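Local coordinates for protein lombricine kinase (Urechis caupo, PDB 3JPZ) that probably catalyses the reversible transfer of a phosphoryl group between ATP and the guanidino group of lombricine, at residues G154-T159 with F240-N245; F212-W215 with H221-V224. All coordinates share one frame; numbering follows the deposited sequence.

How the interactions relate
Followed from the N terminus, the chain first supplies 154-159, the turn that leads into strand 158-162 at one edge of the large antiparallel sheet. It then runs through strand 203-207 into the hairpin of 212-216 and 222-229, where interaction 2 closes a short loop of five intervening residues. Strand 222-229 is followed by helix 233-252, whose segment 240-245 returns to the turn in interaction 1 and closes a loop of 80 residues around the hairpin, so the short closure lies within the long one. The two contacts touch: Phe212 of the hairpin packs on Leu156 and Gly243, and Leu244 on Val224, joining edge turn, helix and sheet.

Interaction 1: residues G154-T159 with F240-N245; sequences GDLSGT and FGRGLN
Asp155 and Arg242 form an end-on, bidentate salt bridge that ties a 3-10 turn, at the entrance to edge strand 158-162, to helix 233-252, which packs against the antiparallel sheet of the phosphagen kinase catalytic domain. The arginine can be followed outward. Its CB points toward the turn, and CG stands anti to the backbone N (chi1 175°), which carries the chain away from the helix. A bend about the CG-CD bond then swings the head round: NE pairs with Glu238 of the same helix, while NH1 and NH2 face the carboxylate. Arg242 NH1 meets Asp155 OD1 at 2.8 Å on the syn lone pair of that oxygen, although the oxygen sits out of the guanidinium plane and the bond is bent. Arg242 NH2 reaches Asp155 OD2 at 3.0 Å along a straighter path (166° at the hydrogen), with the oxygen close to the guanidinium plane. The carboxylate and guanidinium planes are 35° apart. Since each terminal nitrogen takes a different oxygen, the pair of bonds resists rotation of either group. Asp155 OD2 also has a salt bridge to Arg239, so the carboxylate is paired with two arginines of the helix, which would be expected to favour its charged form.

Beside this bridge lies Leu156, whose CB also points toward the helix. Its CG is 3.7 Å from Arg242 NH1, an oblique approach to the guanidinium. The turn itself is braced by Ser157, whose N and OG both donate to Gly154 O from the same face of that carbonyl. Where the helix surface is bare backbone, the tip of the leucine settles: Leu156 CD1 lies 3.7 Å from Gly243 CA.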
loop_
_atom_site.group_PDB
_atom_site.type_symbol
_atom_site.label_atom_id
_atom_site.label_comp_id
_atom_site.label_asym_id
_atom_site.label_seq_id
_atom_site.Cartn_x
_atom_site.Cartn_y
_atom_site.Cartn_z
ATOM N N GLY A 154 -2.356 -23.156 33.382
ATOM C CA GLY A 154 -1.950 -24.499 33.019
ATOM C C GLY A 154 -0.975 -24.508 31.861
ATOM O O GLY A 154 -0.021 -23.729 31.837
ATOM N N ASP A 155 -1.208 -25.393 30.897
ATOM C CA ASP A 155 -0.322 -25.494 29.744
ATOM C C ASP A 155 -0.614 -24.392 28.726
ATOM O O ASP A 155 0.025 -24.323 27.680
ATOM C CB ASP A 155 -0.448 -26.864 29.077
ATOM C CG ASP A 155 -1.735 -27.016 28.319
ATOM O OD1 ASP A 155 -2.772 -26.547 28.828
ATOM O OD2 ASP A 155 -1.707 -27.596 27.217
ATOM N N LEU A 156 -1.585 -23.538 29.031
ATOM C CA LEU A 156 -1.879 -22.387 28.180
ATOM C C LEU A 156 -1.362 -21.100 28.804
ATOM O O LEU A 156 -1.641 -20.012 28.316
ATOM C CB LEU A 156 -3.379 -22.272 27.908
ATOM C CG LEU A 156 -3.994 -23.408 27.080
ATOM C CD1 LEU A 156 -5.458 -23.117 26.784
ATOM C CD2 LEU A 156 -3.224 -23.619 25.788
ATOM N N SER A 157 -0.609 -21.230 29.890
ATOM C CA SER A 157 0.079 -20.085 30.458
ATOM C C SER A 157 1.161 -19.647 29.476
ATOM O O SER A 157 1.915 -20.466 28.942
ATOM C CB SER A 157 0.684 -20.433 31.817
ATOM O OG SER A 157 -0.322 -20.811 32.737
ATOM N N GLY A 158 1.224 -18.352 29.218
ATOM C CA GLY A 158 2.162 -17.841 28.242
ATOM C C GLY A 158 2.437 -16.367 28.416
ATOM O O GLY A 158 1.985 -15.741 29.381
ATOM N N THR A 159 3.185 -15.815 27.469
ATOM C CA THR A 159 3.551 -14.412 27.503
ATOM C C THR A 159 3.144 -13.736 26.200
ATOM O O THR A 159 3.075 -14.380 25.147
ATOM C CB THR A 159 5.068 -14.243 27.726
ATOM O OG1 THR A 159 5.765 -14.400 26.486
ATOM C CG2 THR A 159 5.578 -15.273 28.722
ATOM N N PHE A 240 -6.086 -27.154 20.630
ATOM C CA PHE A 240 -6.661 -26.180 19.724
ATOM C C PHE A 240 -8.050 -25.726 20.188
ATOM O O PHE A 240 -8.292 -24.542 20.402
ATOM C CB PHE A 240 -6.734 -26.831 18.343
ATOM C CG PHE A 240 -7.296 -25.960 17.272
ATOM C CD1 PHE A 240 -6.502 -25.015 16.635
ATOM C CD2 PHE A 240 -8.607 -26.122 16.856
ATOM C CE1 PHE A 240 -7.020 -24.226 15.618
ATOM C CE2 PHE A 240 -9.124 -25.343 15.846
ATOM C CZ PHE A 240 -8.325 -24.387 15.225
ATOM N N GLY A 241 -8.959 -26.681 20.345
ATOM C CA GLY A 241 -10.323 -26.379 20.736
ATOM C C GLY A 241 -10.421 -25.937 22.183
ATOM O O GLY A 241 -11.226 -25.081 22.527
ATOM N N ARG A 242 -9.602 -26.534 23.036
ATOM C CA ARG A 242 -9.566 -26.153 24.438
ATOM C C ARG A 242 -9.148 -24.691 24.561
ATOM O O ARG A 242 -9.743 -23.920 25.312
ATOM C CB ARG A 242 -8.596 -27.053 25.203
ATOM C CG ARG A 242 -8.404 -26.659 26.658
ATOM C CD ARG A 242 -7.922 -27.843 27.485
ATOM N NE ARG A 242 -6.730 -28.465 26.913
ATOM C CZ ARG A 242 -5.503 -27.974 27.030
ATOM N NH1 ARG A 242 -5.305 -26.842 27.690
ATOM N NH2 ARG A 242 -4.476 -28.608 26.481
ATOM N N GLY A 243 -8.129 -24.311 23.800
ATOM C CA GLY A 243 -7.628 -22.950 23.817
ATOM C C GLY A 243 -8.630 -21.959 23.251
ATOM O O GLY A 243 -8.833 -20.879 23.802
ATOM N N LEU A 244 -9.269 -22.324 22.147
ATOM C CA LEU A 244 -10.182 -21.410 21.491
ATOM C C LEU A 244 -11.344 -21.097 22.421
ATOM O O LEU A 244 -11.671 -19.934 22.644
ATOM C CB LEU A 244 -10.691 -22.007 20.185
ATOM C CG LEU A 244 -9.767 -21.812 18.978
ATOM C CD1 LEU A 244 -10.162 -22.747 17.849
ATOM C CD2 LEU A 244 -9.773 -20.363 18.510
ATOM N N ASN A 245 -11.944 -22.149 22.975
ATOM C CA ASN A 245 -13.086 -22.009 23.875
ATOM C C ASN A 245 -12.714 -21.239 25.136
ATOM O O ASN A 245 -13.515 -20.472 25.669
ATOM C CB ASN A 245 -13.641 -23.387 24.255
ATOM C CG ASN A 245 -14.402 -24.056 23.111
ATOM O OD1 ASN A 245 -14.838 -23.403 22.168
ATOM N ND2 ASN A 245 -14.572 -25.369 23.205
#

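Interaction 2: residues F212-W215 with H221-V224; sequences FLIW and HMRV
Strands 212-215 and 222-224 run antiparallel, their axes 4.8 Å apart at closest approach, with Trp215 and Arg223 as the hydrogen-bonded pair and Ile214 and Val224 as the adjacent non-hydrogen-bonded pair of a beta hairpin. Trp215 N donates to Arg223 O at 3.0 Å, and Arg223 N returns the bond to Trp215 O at 2.9 Å, the two bonds closing the ring of this pair.

On the face with Trp215, the side chain of Arg223 runs beside the indole and points the same way. Trp215 CB and Arg223 CB are 4.0 Å apart. Farther out, Arg223 CG approaches the indole obliquely near CE3. Arg223 NH1 forms a salt bridge with Asp220, which is consistent with holding this ADP-binding residue in place; Arg119 and Arg117, also ADP-binding, lie close by, although this chain holds no nucleotide.

The other face is apolar. Ile214 and Val224 lie side by side: Ile214 CG1 stands anti to the carbonyl carbon (chi1 -63°), and the turn about the CB-CG1 bond (chi2 -66°) brings Ile214 CD1 to Val224 CG2 at 3.4 Å, a tight carbon contact. The other Val224 methyl, CG1, meets Phe212 CZ at 3.3 Å, approaching the ring obliquely. Ile214 CG2 touches Met222 CG more loosely, at 4.0 Å.

Two helices pack on this apolar face: Phe212 and Met222 meet Ile247 of helix 233-252, while Ile214 and Met222 reach Leu149 and Ile145 of helix 135-149. Within the sheet, the hairpin is flanked by strand 203-207 beside 212-216 and strand 113-122 beside 222-229.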
loop_
_atom_site.group_PDB
_atom_site.type_symbol
_atom_site.label_atom_id
_atom_site.label_comp_id
_atom_site.label_asym_id
_atom_site.label_seq_id
_atom_site.Cartn_x
_atom_site.Cartn_y
_atom_site.Cartn_z
ATOM N N PHE A 212 1.092 -23.626 21.543
ATOM C CA PHE A 212 -0.073 -22.799 21.271
ATOM C C PHE A 212 0.402 -21.385 21.012
ATOM O O PHE A 212 0.989 -20.744 21.882
ATOM C CB PHE A 212 -1.047 -22.834 22.450
ATOM C CG PHE A 212 -2.461 -22.503 22.074
ATOM C CD1 PHE A 212 -3.145 -23.275 21.150
ATOM C CD2 PHE A 212 -3.111 -21.424 22.651
ATOM C CE1 PHE A 212 -4.444 -22.974 20.808
ATOM C CE2 PHE A 212 -4.410 -21.119 22.313
ATOM C CZ PHE A 212 -5.079 -21.891 21.391
ATOM N N LEU A 213 0.139 -20.905 19.805
ATOM C CA LEU A 213 0.699 -19.654 19.318
ATOM C C LEU A 213 -0.424 -18.730 18.872
ATOM O O LEU A 213 -1.365 -19.150 18.224
ATOM C CB LEU A 213 1.651 -19.930 18.157
ATOM C CG LEU A 213 2.059 -18.729 17.300
ATOM C CD1 LEU A 213 2.990 -17.788 18.068
ATOM C CD2 LEU A 213 2.716 -19.240 16.022
ATOM N N ILE A 214 -0.311 -17.460 19.221
ATOM C CA ILE A 214 -1.360 -16.499 18.955
ATOM C C ILE A 214 -0.733 -15.307 18.255
ATOM O O ILE A 214 0.206 -14.718 18.771
ATOM C CB ILE A 214 -2.013 -16.041 20.275
ATOM C CG1 ILE A 214 -2.691 -17.224 20.977
ATOM C CG2 ILE A 214 -2.993 -14.893 20.046
ATOM C CD1 ILE A 214 -3.882 -17.795 20.240
ATOM N N TRP A 215 -1.213 -14.977 17.062
ATOM C CA TRP A 215 -0.818 -13.731 16.400
ATOM C C TRP A 215 -1.979 -12.763 16.453
ATOM O O TRP A 215 -3.096 -13.104 16.078
ATOM C CB TRP A 215 -0.477 -13.929 14.935
ATOM C CG TRP A 215 0.774 -14.652 14.653
ATOM C CD1 TRP A 215 1.741 -15.003 15.536
ATOM C CD2 TRP A 215 1.217 -15.084 13.368
ATOM N NE1 TRP A 215 2.762 -15.648 14.880
ATOM C CE2 TRP A 215 2.464 -15.705 13.545
ATOM C CE3 TRP A 215 0.681 -14.998 12.077
ATOM C CZ2 TRP A 215 3.185 -16.254 12.477
ATOM C CZ3 TRP A 215 1.398 -15.548 11.019
ATOM C CH2 TRP A 215 2.637 -16.161 11.229
ATOM N N HIS A 221 -7.734 -10.709 13.284
ATOM C CA HIS A 221 -7.558 -10.151 14.611
ATOM C C HIS A 221 -6.721 -11.137 15.404
ATOM O O HIS A 221 -5.687 -10.786 15.967
ATOM C CB HIS A 221 -8.896 -9.905 15.317
ATOM C CG HIS A 221 -9.665 -8.744 14.773
ATOM N ND1 HIS A 221 -11.041 -8.677 14.826
ATOM C CD2 HIS A 221 -9.257 -7.611 14.159
ATOM C CE1 HIS A 221 -11.446 -7.549 14.270
ATOM N NE2 HIS A 221 -10.383 -6.884 13.857
ATOM N N MET A 222 -7.167 -12.385 15.421
ATOM C CA MET A 222 -6.498 -13.425 16.176
ATOM C C MET A 222 -6.285 -14.660 15.319
ATOM O O MET A 222 -7.238 -15.285 14.875
ATOM C CB MET A 222 -7.330 -13.810 17.393
ATOM C CG MET A 222 -6.631 -14.764 18.329
ATOM S SD MET A 222 -7.583 -15.036 19.827
ATOM C CE MET A 222 -8.997 -15.910 19.148
ATOM N N ARG A 223 -5.025 -15.002 15.101
ATOM C CA ARG A 223 -4.664 -16.212 14.384
ATOM C C ARG A 223 -4.186 -17.207 15.416
ATOM O O ARG A 223 -3.172 -16.987 16.070
ATOM C CB ARG A 223 -3.560 -15.928 13.374
ATOM C CG ARG A 223 -2.746 -17.158 12.970
ATOM C CD ARG A 223 -3.395 -17.940 11.843
ATOM N NE ARG A 223 -2.821 -17.596 10.544
ATOM C CZ ARG A 223 -3.262 -16.624 9.753
ATOM N NH1 ARG A 223 -4.296 -15.879 10.114
ATOM N NH2 ARG A 223 -2.664 -16.397 8.592
ATOM N N VAL A 224 -4.924 -18.294 15.575
ATOM C CA VAL A 224 -4.609 -19.280 16.600
ATOM C C VAL A 224 -3.958 -20.499 15.972
ATOM O O VAL A 224 -4.503 -21.096 15.051
ATOM C CB VAL A 224 -5.874 -19.704 17.344
ATOM C CG1 VAL A 224 -5.591 -20.873 18.258
ATOM C CG2 VAL A 224 -6.449 -18.520 18.124
#